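Choline dehydrogenase and related flavoproteins (Aspergillus oryzae, PDB 3Q9T) catalyses the oxidation of formate as a flavoprotein of the glucose-methanol-choline oxidoreductase family, with 8-formyl-FAD at its catalytic site. Local coordinates at residues Thr50-Ala55 / Asp201-Gly206; Pro154-His159 / Gln207-Phe212; Met322-Val325 / Pro331-Asp334; Val337-Tyr340 / Arg344-Pro347. All blocks are in the same frame, centred on the assembly; numbering follows the deposited sequence.

Contact 1: residues Thr50-Ala55 / Asp201-Gly206; sequences TTPSSA and DTIYRG
The carbonyl oxygen of Gly206 is hydrogen-bonded by the hydroxyl of Tyr340, on helix 331-343, while Pro52 merely packs against it, its ring carbon CD 3.2 Å from Gly206 O. Thr50 O lies farther off, 4.0 Å from Gly206 O, and offers it no bond. A buried carbonyl is thus satisfied by a side chain from a third part of the chain, and the proline supplies only carbon.

The rest of the contact is apolar. Pro52 packs against Ile203: Pro52 CB touches Ile203 CD1 at 3.6 Å, and Pro52 CG rests 3.8 Å from Ile203 CG2. Both branches of the isoleucine are therefore used. With CG1 set opposite the carbonyl carbon (chi1 -60°) and the chain extended to CD1, the longer branch reaches Pro52 CB while the methyl CG2 meets the next ring atom. The two side chains cross at a slant rather than lying alongside.

Arg205 and Gly206 both have positive phi, which turns the chain sharply between strands 195-204 and 207-208; Glu161 takes their two backbone amides, one on each carboxylate oxygen. Ile203 also touches Phe99, and its side chain lies about 9 Å from the bound flavin. Pro52, for its part, opens a 3-10 turn whose Ser54 N bonds Thr51 O at 3.0 Å. This is a tight beta hairpin of the large mixed sheet, against whose turn packs the loop that follows helix 47-50.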
loop_
_atom_site.group_PDB
_atom_site.type_symbol
_atom_site.label_atom_id
_atom_site.label_comp_id
_atom_site.label_asym_id
_atom_site.label_seq_id
_atom_site.Cartn_x
_atom_site.Cartn_y
_atom_site.Cartn_z
ATOM N N THR A 50 28.014 -9.950 -10.529
ATOM C CA THR A 50 29.419 -9.840 -10.119
ATOM C C THR A 50 29.907 -8.395 -10.025
ATOM O O THR A 50 30.900 -8.103 -9.343
ATOM C CB THR A 50 30.359 -10.667 -11.005
ATOM O OG1 THR A 50 30.258 -10.231 -12.371
ATOM C CG2 THR A 50 29.996 -12.149 -10.913
ATOM N N THR A 51 29.190 -7.506 -10.702
ATOM C CA THR A 51 29.543 -6.082 -10.785
ATOM C C THR A 51 28.881 -5.243 -9.696
ATOM O O THR A 51 27.672 -5.025 -9.741
ATOM C CB THR A 51 29.061 -5.515 -12.109
ATOM O OG1 THR A 51 29.586 -6.310 -13.180
ATOM C CG2 THR A 51 29.484 -4.058 -12.247
ATOM N N PRO A 52 29.667 -4.753 -8.726
ATOM C CA PRO A 52 29.031 -4.120 -7.559
ATOM C C PRO A 52 28.137 -2.928 -7.878
ATOM O O PRO A 52 27.177 -2.709 -7.139
ATOM C CB PRO A 52 30.218 -3.690 -6.692
ATOM C CG PRO A 52 31.300 -4.667 -7.059
ATOM C CD PRO A 52 31.113 -4.932 -8.539
ATOM N N SER A 53 28.417 -2.176 -8.938
ATOM C CA SER A 53 27.619 -0.971 -9.189
ATOM C C SER A 53 26.248 -1.285 -9.779
ATOM O O SER A 53 25.396 -0.408 -9.865
ATOM C CB SER A 53 28.366 0.050 -10.068
ATOM O OG SER A 53 28.582 -0.416 -11.389
ATOM N N SER A 54 26.046 -2.537 -10.178
ATOM C CA SER A 54 24.780 -2.983 -10.750
ATOM C C SER A 54 23.786 -3.479 -9.694
ATOM O O SER A 54 22.642 -3.770 -10.027
ATOM C CB SER A 54 25.013 -4.123 -11.745
ATOM O OG SER A 54 25.574 -3.665 -12.956
ATOM N N ALA A 55 24.224 -3.590 -8.440
ATOM C CA ALA A 55 23.400 -4.198 -7.376
ATOM C C ALA A 55 21.938 -3.745 -7.368
ATOM O O ALA A 55 21.024 -4.573 -7.468
ATOM C CB ALA A 55 24.031 -3.974 -6.010
ATOM N N ASP A 201 33.500 -4.042 2.954
ATOM C CA ASP A 201 32.536 -4.509 1.995
ATOM C C ASP A 201 32.864 -5.897 1.501
ATOM O O ASP A 201 34.026 -6.290 1.474
ATOM C CB ASP A 201 32.510 -3.557 0.811
ATOM C CG ASP A 201 31.801 -2.275 1.127
ATOM O OD1 ASP A 201 32.483 -1.253 1.356
ATOM O OD2 ASP A 201 30.551 -2.299 1.157
ATOM N N THR A 202 31.833 -6.627 1.084
ATOM C CA THR A 202 32.038 -7.893 0.375
ATOM C C THR A 202 32.314 -7.595 -1.100
ATOM O O THR A 202 31.632 -8.104 -2.011
ATOM C CB THR A 202 30.859 -8.870 0.550
ATOM O OG1 THR A 202 29.614 -8.176 0.354
ATOM C CG2 THR A 202 30.895 -9.498 1.964
ATOM N N ILE A 203 33.320 -6.747 -1.307
ATOM C CA ILE A 203 33.835 -6.412 -2.634
ATOM C C ILE A 203 35.367 -6.474 -2.593
ATOM O O ILE A 203 35.987 -6.077 -1.602
ATOM C CB ILE A 203 33.392 -5.000 -3.060
ATOM C CG1 ILE A 203 31.849 -4.922 -3.110
ATOM C CG2 ILE A 203 34.009 -4.633 -4.402
ATOM C CD1 ILE A 203 31.282 -3.526 -3.259
ATOM N N TYR A 204 35.975 -6.999 -3.650
ATOM C CA TYR A 204 37.430 -7.006 -3.758
ATOM C C TYR A 204 37.831 -7.013 -5.217
ATOM O O TYR A 204 37.288 -7.782 -6.019
ATOM C CB TYR A 204 38.050 -8.192 -3.017
ATOM C CG TYR A 204 39.564 -8.175 -2.977
ATOM C CD1 TYR A 204 40.252 -7.073 -2.482
ATOM C CD2 TYR A 204 40.308 -9.269 -3.415
ATOM C CE1 TYR A 204 41.636 -7.046 -2.442
ATOM C CE2 TYR A 204 41.698 -9.255 -3.376
ATOM C CZ TYR A 204 42.351 -8.142 -2.886
ATOM O OH TYR A 204 43.721 -8.117 -2.832
ATOM N N ARG A 205 38.779 -6.145 -5.554
ATOM C CA ARG A 205 39.127 -5.906 -6.945
ATOM C C ARG A 205 37.864 -5.780 -7.771
ATOM O O ARG A 205 37.731 -6.440 -8.806
ATOM C CB ARG A 205 39.995 -7.045 -7.475
ATOM C CG ARG A 205 41.426 -7.031 -6.939
ATOM C CD ARG A 205 42.148 -8.299 -7.347
ATOM N NE ARG A 205 43.453 -8.041 -7.953
ATOM C CZ ARG A 205 43.666 -7.893 -9.260
ATOM N NH1 ARG A 205 42.657 -7.967 -10.123
ATOM N NH2 ARG A 205 44.897 -7.666 -9.706
ATOM N N GLY A 206 36.929 -4.953 -7.298
ATOM C CA GLY A 206 35.719 -4.625 -8.047
ATOM C C GLY A 206 34.841 -5.807 -8.445
ATOM O O GLY A 206 34.068 -5.742 -9.395
#

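Contact 2: residues Pro154-His159 / Gln207-Phe212; sequences PIPISH and QRSGSF
Strand 155-159 belongs to the large mixed sheet of this flavoprotein, and here Ile155 and Pro156 receive Ser209, a residue just beyond the short strand 207-208. Both elements border strand 195-204, so the contact is made by neighbours of one common strand. The serine hydroxyl donates to Pro156 O at 2.7 Å from Ser209 OG. The donor sits in the carbonyl plane on a lone pair, with a C=O...donor angle of 136°. Ser209 OG stands opposite its own carbonyl carbon (chi1 -52°), a rotation that aims it at the strand.

The same hydroxyl oxygen touches the proline ring, with Pro156 CD 3.4 Å from Ser209 OG, so that Pro156 meets the serine through both its carbonyl and its ring. On the carbon side, Ile155 CG2 packs against Ser209 CB at 3.6 Å. Beyond it, Ile155 CG1 comes no nearer than 4.3 Å to Gly210 O.

In the fold, this junction leads from the sheet to the dinucleotide-binding part of the molecule: Ser211 OG bonds Gly15 O, within the glycine-rich turn that resembles the Rossmann-type signature of FAD-binding proteins, and Ile155 also packs on Tyr559 of helix 555-572. Pro156 has no N-H to give, whereas Ile157 is bonded through its backbone to Thr134 and His136 of the adjoining strand 133-136. After Ser209, Gly210 CA lies against one face of the Phe212 ring, 3.6 Å from its plane and offset toward the rim, where the absence of a side chain lets the phenyl group come close.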
loop_
_atom_site.group_PDB
_atom_site.type_symbol
_atom_site.label_atom_id
_atom_site.label_comp_id
_atom_site.label_asym_id
_atom_site.label_seq_id
_atom_site.Cartn_x
_atom_site.Cartn_y
_atom_site.Cartn_z
ATOM N N PRO A 154 36.700 -17.816 2.479
ATOM C CA PRO A 154 36.667 -17.662 1.026
ATOM C C PRO A 154 35.862 -16.442 0.566
ATOM O O PRO A 154 35.603 -16.326 -0.626
ATOM C CB PRO A 154 35.982 -18.948 0.571
ATOM C CG PRO A 154 34.971 -19.200 1.683
ATOM C CD PRO A 154 35.654 -18.741 2.962
ATOM N N ILE A 155 35.490 -15.549 1.480
ATOM C CA ILE A 155 34.820 -14.310 1.084
ATOM C C ILE A 155 35.727 -13.097 1.223
ATOM O O ILE A 155 35.907 -12.582 2.331
ATOM C CB ILE A 155 33.537 -14.083 1.894
ATOM C CG1 ILE A 155 32.529 -15.178 1.552
ATOM C CG2 ILE A 155 32.945 -12.705 1.597
ATOM C CD1 ILE A 155 31.977 -15.788 2.738
ATOM N N PRO A 156 36.306 -12.644 0.094
ATOM C CA PRO A 156 37.226 -11.507 0.124
ATOM C C PRO A 156 36.504 -10.222 0.536
ATOM O O PRO A 156 35.457 -9.885 -0.017
ATOM C CB PRO A 156 37.718 -11.416 -1.325
ATOM C CG PRO A 156 37.395 -12.778 -1.929
ATOM C CD PRO A 156 36.136 -13.173 -1.271
ATOM N N ILE A 157 37.054 -9.539 1.534
ATOM C CA ILE A 157 36.491 -8.292 2.029
ATOM C C ILE A 157 37.585 -7.249 2.124
ATOM O O ILE A 157 38.771 -7.563 2.339
ATOM C CB ILE A 157 35.915 -8.440 3.455
ATOM C CG1 ILE A 157 37.059 -8.557 4.473
ATOM C CG2 ILE A 157 34.947 -9.612 3.531
ATOM C CD1 ILE A 157 36.652 -8.272 5.898
ATOM N N SER A 158 37.175 -5.997 2.005
ATOM C CA SER A 158 38.105 -4.883 2.077
ATOM C C SER A 158 37.333 -3.642 2.467
ATOM O O SER A 158 36.125 -3.565 2.230
ATOM C CB SER A 158 38.760 -4.673 0.706
ATOM O OG SER A 158 39.543 -3.498 0.692
ATOM N N HIS A 159 38.011 -2.679 3.080
ATOM C CA HIS A 159 37.454 -1.344 3.163
ATOM C C HIS A 159 37.068 -0.978 1.747
ATOM O O HIS A 159 37.693 -1.459 0.797
ATOM C CB HIS A 159 38.486 -0.360 3.688
ATOM C CG HIS A 159 38.687 -0.445 5.165
ATOM N ND1 HIS A 159 39.542 -1.353 5.749
ATOM C CD2 HIS A 159 38.112 0.241 6.179
ATOM C CE1 HIS A 159 39.502 -1.207 7.061
ATOM N NE2 HIS A 159 38.640 -0.246 7.347
ATOM N N GLN A 207 34.964 -6.903 -7.719
ATOM C CA GLN A 207 34.088 -8.041 -7.939
ATOM C C GLN A 207 33.308 -8.310 -6.664
ATOM O O GLN A 207 33.854 -8.184 -5.573
ATOM C CB GLN A 207 34.903 -9.282 -8.336
ATOM C CG GLN A 207 35.530 -9.212 -9.732
ATOM C CD GLN A 207 34.895 -10.186 -10.709
ATOM O OE1 GLN A 207 34.673 -9.856 -11.880
ATOM N NE2 GLN A 207 34.594 -11.394 -10.232
ATOM N N ARG A 208 32.040 -8.689 -6.800
ATOM C CA ARG A 208 31.242 -9.075 -5.646
ATOM C C ARG A 208 31.734 -10.373 -5.006
ATOM O O ARG A 208 32.079 -11.316 -5.697
ATOM C CB ARG A 208 29.773 -9.261 -6.034
ATOM C CG ARG A 208 28.904 -9.755 -4.868
ATOM C CD ARG A 208 27.516 -10.215 -5.340
ATOM N NE ARG A 208 26.669 -9.104 -5.778
ATOM C CZ ARG A 208 25.972 -8.321 -4.950
ATOM N NH1 ARG A 208 26.016 -8.522 -3.630
ATOM N NH2 ARG A 208 25.208 -7.354 -5.445
ATOM N N SER A 209 31.724 -10.417 -3.680
ATOM C CA SER A 209 32.043 -11.632 -2.936
ATOM C C SER A 209 30.765 -12.224 -2.363
ATOM O O SER A 209 30.304 -11.797 -1.297
ATOM C CB SER A 209 33.004 -11.326 -1.780
ATOM O OG SER A 209 34.138 -10.608 -2.228
ATOM N N GLY A 210 30.199 -13.194 -3.076
ATOM C CA GLY A 210 29.001 -13.891 -2.646
ATOM C C GLY A 210 29.279 -15.243 -2.006
ATOM O O GLY A 210 30.380 -15.793 -2.133
ATOM N N SER A 211 28.271 -15.782 -1.324
ATOM C CA SER A 211 28.411 -17.046 -0.605
ATOM C C SER A 211 28.680 -18.231 -1.550
ATOM O O SER A 211 29.146 -19.290 -1.117
ATOM C CB SER A 211 27.177 -17.297 0.279
ATOM O OG SER A 211 26.072 -17.798 -0.473
ATOM N N PHE A 212 28.399 -18.047 -2.840
ATOM C CA PHE A 212 28.703 -19.072 -3.848
ATOM C C PHE A 212 30.202 -19.390 -3.917
ATOM O O PHE A 212 30.604 -20.429 -4.438
ATOM C CB PHE A 212 28.196 -18.650 -5.224
ATOM C CG PHE A 212 28.582 -17.248 -5.605
ATOM C CD1 PHE A 212 27.637 -16.231 -5.601
ATOM C CD2 PHE A 212 29.889 -16.944 -5.955
ATOM C CE1 PHE A 212 27.986 -14.936 -5.952
ATOM C CE2 PHE A 212 30.254 -15.645 -6.291
ATOM C CZ PHE A 212 29.304 -14.642 -6.295
#

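Contact 3: residues Met322-Val325 / Pro331-Asp334; sequences MDDV and PKRD
The carboxylate of Asp324 is shared between two cations, one on each oxygen. OD2 accepts from Lys332 NZ at 2.9 Å, a hydrogen bond that is also a salt bridge and uses the anti lone pair, the one turned away from the second oxygen. That second oxygen, OD1, forms a salt bridge with the guanidinium of Arg328, in the link between the two helices. The Lys332 chain is extended beyond CG, which carries its end out to the carboxylate, so that Lys332 CE as well as NZ reaches Asp324 OD2, the carbon at 3.4 Å.

Beside the ion pair, Arg333 CA makes a C-H...O contact with Val325 O at 3.1 Å, bent to 121° at the hydrogen; Arg333 CB is equally near. Arg333 CG lies opposite the backbone N (chi1 -176°), which keeps it within 3.4 Å of Val325 O before the guanidinium leads away. A water joins the main chains: it donates to Asp324 O at 2.8 Å and accepts a weak bond from Arg333 N at 3.1 Å. That amide is in the first turn of helix 331-343, where N-H groups have no helical acceptor behind them. Val325 adds its methyls, with CG1 4.2 Å from Lys332 O and Val325 CG2 4.3 Å from Lys332 CD.

Helix 323-327 is thereby clasped to the start of helix 331-343 across a short connection, well away from the flavin. With a cation on each oxygen, the aspartate would probably be stabilised in its ionised form.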
loop_
_atom_site.group_PDB
_atom_site.type_symbol
_atom_site.label_atom_id
_atom_site.label_comp_id
_atom_site.label_asym_id
_atom_site.label_seq_id
_atom_site.Cartn_x
_atom_site.Cartn_y
_atom_site.Cartn_z
ATOM N N MET A 322 27.825 10.455 -7.943
ATOM C CA MET A 322 28.253 9.679 -9.095
ATOM C C MET A 322 27.220 9.563 -10.208
ATOM O O MET A 322 27.443 8.858 -11.198
ATOM C CB MET A 322 28.679 8.295 -8.613
ATOM C CG MET A 322 29.878 8.349 -7.673
ATOM S SD MET A 322 31.325 8.983 -8.533
ATOM C CE MET A 322 31.435 7.837 -9.922
ATOM N N ASP A 323 26.092 10.252 -10.053
ATOM C CA ASP A 323 24.995 10.156 -11.012
ATOM C C ASP A 323 25.446 10.336 -12.461
ATOM O O ASP A 323 25.032 9.588 -13.356
ATOM C CB ASP A 323 23.905 11.183 -10.685
ATOM C CG ASP A 323 23.427 11.089 -9.240
ATOM O OD1 ASP A 323 24.272 11.149 -8.316
ATOM O OD2 ASP A 323 22.203 10.952 -9.033
ATOM N N ASP A 324 26.285 11.337 -12.698
ATOM C CA ASP A 324 26.646 11.692 -14.071
ATOM C C ASP A 324 27.608 10.683 -14.697
ATOM O O ASP A 324 27.803 10.667 -15.907
ATOM C CB ASP A 324 27.239 13.097 -14.137
ATOM C CG ASP A 324 26.856 13.825 -15.418
ATOM O OD1 ASP A 324 25.653 13.809 -15.779
ATOM O OD2 ASP A 324 27.756 14.399 -16.073
ATOM N N VAL A 325 28.202 9.844 -13.858
ATOM C CA VAL A 325 29.155 8.861 -14.327
ATOM C C VAL A 325 28.505 7.493 -14.468
ATOM O O VAL A 325 28.692 6.810 -15.472
ATOM C CB VAL A 325 30.346 8.745 -13.373
ATOM C CG1 VAL A 325 31.348 7.743 -13.920
ATOM C CG2 VAL A 325 30.990 10.124 -13.138
ATOM N N PRO A 331 29.420 9.523 -22.666
ATOM C CA PRO A 331 30.847 9.208 -22.733
ATOM C C PRO A 331 31.455 8.937 -21.361
ATOM O O PRO A 331 32.234 7.992 -21.246
ATOM C CB PRO A 331 31.463 10.459 -23.394
ATOM C CG PRO A 331 30.336 11.441 -23.565
ATOM C CD PRO A 331 29.070 10.662 -23.529
ATOM N N LYS A 332 31.101 9.725 -20.347
ATOM C CA LYS A 332 31.594 9.484 -18.991
ATOM C C LYS A 332 31.334 8.046 -18.548
ATOM O O LYS A 332 32.237 7.370 -18.046
ATOM C CB LYS A 332 30.960 10.445 -17.984
ATOM C CG LYS A 332 31.552 11.839 -17.955
ATOM C CD LYS A 332 31.079 12.580 -16.709
ATOM C CE LYS A 332 30.984 14.069 -16.938
ATOM N NZ LYS A 332 30.632 14.758 -15.667
ATOM N N ARG A 333 30.104 7.581 -18.732
ATOM C CA ARG A 333 29.757 6.216 -18.349
ATOM C C ARG A 333 30.491 5.243 -19.243
ATOM O O ARG A 333 31.087 4.273 -18.766
ATOM C CB ARG A 333 28.243 5.950 -18.429
ATOM C CG ARG A 333 27.880 4.553 -17.947
ATOM C CD ARG A 333 26.403 4.264 -17.965
ATOM N NE ARG A 333 26.133 2.895 -17.530
ATOM C CZ ARG A 333 26.057 1.853 -18.353
ATOM N NH1 ARG A 333 26.232 2.019 -19.663
ATOM N NH2 ARG A 333 25.807 0.641 -17.871
ATOM N N ASP A 334 30.453 5.505 -20.546
ATOM C CA ASP A 334 31.163 4.654 -21.495
ATOM C C ASP A 334 32.608 4.432 -21.080
ATOM O O ASP A 334 33.120 3.320 -21.167
ATOM C CB ASP A 334 31.092 5.228 -22.905
ATOM C CG ASP A 334 29.760 4.954 -23.570
ATOM O OD1 ASP A 334 29.108 3.948 -23.198
ATOM O OD2 ASP A 334 29.369 5.743 -24.461
HETATM O O HOH W 1 27.575 9.290 -18.295
#

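Contact 4: residues Val337-Tyr340 / Arg344-Pro347; sequences VSAY and RSGP
Tyr340 O receives two donors from one residue, Arg344, at a helix C-terminus closed by a residue in left-handed conformation: Arg344 is the first to leave helix 331-343, and its positive phi turns the chain away from the helical path. The backbone amide is the nearer donor, Arg344 N standing 2.6 Å from Tyr340 O, but the bond is bent to 138° at the hydrogen. The guanidinium reaches back to the same acceptor, Arg344 NH1 lying 3.3 Å from Tyr340 O in a bond that is weak yet straighter, at 164°. Separately, a bend at chi2 (-57°) folds the side chain back toward the final turn.

On its way the arginine crosses the tyrosine ring. Arg344 CD lies over one face, 3.8 Å from the centroid of the Tyr340 ring, in a CH-pi contact that is displaced toward the rim, where Tyr340 CE2 is 3.6 Å from Arg344 CD. The guanidinium plane is nearly parallel to that of the ring, yet it presents its edge to the carbonyl and leaves the aliphatic carbon to cover the aromatic face.

A second shell fixes both ends. Arg344 NE is hydrogen-bonded to Gln207 OE1, and Tyr340 OH to Gly206 O, so the pair is tied to the hairpin, Gly206 in its turn and Gln207 on the strand that follows; Thr51, Pro52 and Val348 pack around the ring. Ser345 OG bonds Asn343 OD1 while lying 4.1 Å from Ala339 CB. Ser345 O comes in at the edge of the Tyr340 ring, near its plane, and makes a CA-H...O contact, 3.5 Å from Tyr340 CA.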
loop_
_atom_site.group_PDB
_atom_site.type_symbol
_atom_site.label_atom_id
_atom_site.label_comp_id
_atom_site.label_asym_id
_atom_site.label_seq_id
_atom_site.Cartn_x
_atom_site.Cartn_y
_atom_site.Cartn_z
ATOM N N VAL A 337 32.929 2.139 -17.943
ATOM C CA VAL A 337 32.469 0.820 -18.340
ATOM C C VAL A 337 33.546 0.117 -19.184
ATOM O O VAL A 337 33.768 -1.086 -19.054
ATOM C CB VAL A 337 31.133 0.917 -19.121
ATOM C CG1 VAL A 337 30.757 -0.414 -19.737
ATOM C CG2 VAL A 337 30.019 1.393 -18.204
ATOM N N SER A 338 34.227 0.874 -20.040
ATOM C CA SER A 338 35.262 0.293 -20.884
ATOM C C SER A 338 36.467 -0.142 -20.044
ATOM O O SER A 338 37.031 -1.212 -20.256
ATOM C CB SER A 338 35.663 1.271 -21.990
ATOM O OG SER A 338 36.809 0.814 -22.685
ATOM N N ALA A 339 36.849 0.689 -19.083
ATOM C CA ALA A 339 37.895 0.338 -18.129
ATOM C C ALA A 339 37.557 -0.899 -17.289
ATOM O O ALA A 339 38.422 -1.745 -17.027
ATOM C CB ALA A 339 38.188 1.520 -17.206
ATOM N N TYR A 340 36.306 -0.992 -16.842
ATOM C CA TYR A 340 35.904 -2.097 -15.984
ATOM C C TYR A 340 35.994 -3.385 -16.775
ATOM O O TYR A 340 36.473 -4.407 -16.267
ATOM C CB TYR A 340 34.474 -1.917 -15.479
ATOM C CG TYR A 340 34.049 -2.981 -14.485
ATOM C CD1 TYR A 340 34.415 -2.883 -13.153
ATOM C CD2 TYR A 340 33.296 -4.084 -14.885
ATOM C CE1 TYR A 340 34.043 -3.834 -12.239
ATOM C CE2 TYR A 340 32.920 -5.057 -13.977
ATOM C CZ TYR A 340 33.290 -4.919 -12.651
ATOM O OH TYR A 340 32.917 -5.851 -11.720
ATOM N N ARG A 344 38.546 -4.620 -14.732
ATOM C CA ARG A 344 37.722 -4.493 -13.520
ATOM C C ARG A 344 38.082 -3.300 -12.627
ATOM O O ARG A 344 37.732 -3.294 -11.447
ATOM C CB ARG A 344 37.776 -5.775 -12.665
ATOM C CG ARG A 344 37.348 -7.047 -13.364
ATOM C CD ARG A 344 35.947 -6.936 -13.914
ATOM N NE ARG A 344 35.462 -8.214 -14.441
ATOM C CZ ARG A 344 35.345 -8.510 -15.735
ATOM N NH1 ARG A 344 35.682 -7.621 -16.664
ATOM N NH2 ARG A 344 34.884 -9.702 -16.105
ATOM N N SER A 345 38.782 -2.304 -13.162
ATOM C CA SER A 345 39.098 -1.098 -12.377
ATOM C C SER A 345 38.005 -0.028 -12.518
ATOM O O SER A 345 37.071 -0.179 -13.313
ATOM C CB SER A 345 40.458 -0.515 -12.779
ATOM O OG SER A 345 40.437 -0.034 -14.119
ATOM N N GLY A 346 38.122 1.051 -11.746
ATOM C CA GLY A 346 37.181 2.156 -11.853
ATOM C C GLY A 346 35.926 2.055 -10.989
ATOM O O GLY A 346 35.718 1.061 -10.286
ATOM N N PRO A 347 35.068 3.093 -11.050
ATOM C CA PRO A 347 33.902 3.229 -10.166
ATOM C C PRO A 347 32.786 2.221 -10.484
ATOM O O PRO A 347 31.944 1.943 -9.622
ATOM C CB PRO A 347 33.429 4.658 -10.437
ATOM C CG PRO A 347 33.826 4.904 -11.860
ATOM C CD PRO A 347 35.139 4.187 -12.041
#

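Contacts 1 and 2 are buried, each coming to about 9 Å from the flavin, and share the large mixed sheet, their four segments interleaving along the chain; contacts 3 and 4 lie farther out, partly exposed, at the two ends of helix 331-343. The chemistry follows this division. Inside, packing of proline and isoleucine is joined by one serine-to-carbonyl bond; outside, a salt bridge, a bridging water and an arginine folded over a tyrosine do the work. Contact 4 connects the two zones, touching contacts 1 and 2 through Tyr340 and Arg344, and contact 3 through Pro347 against Met322. Contact 3 does not touch contact 1; their nearest atoms are about 7 Å apart.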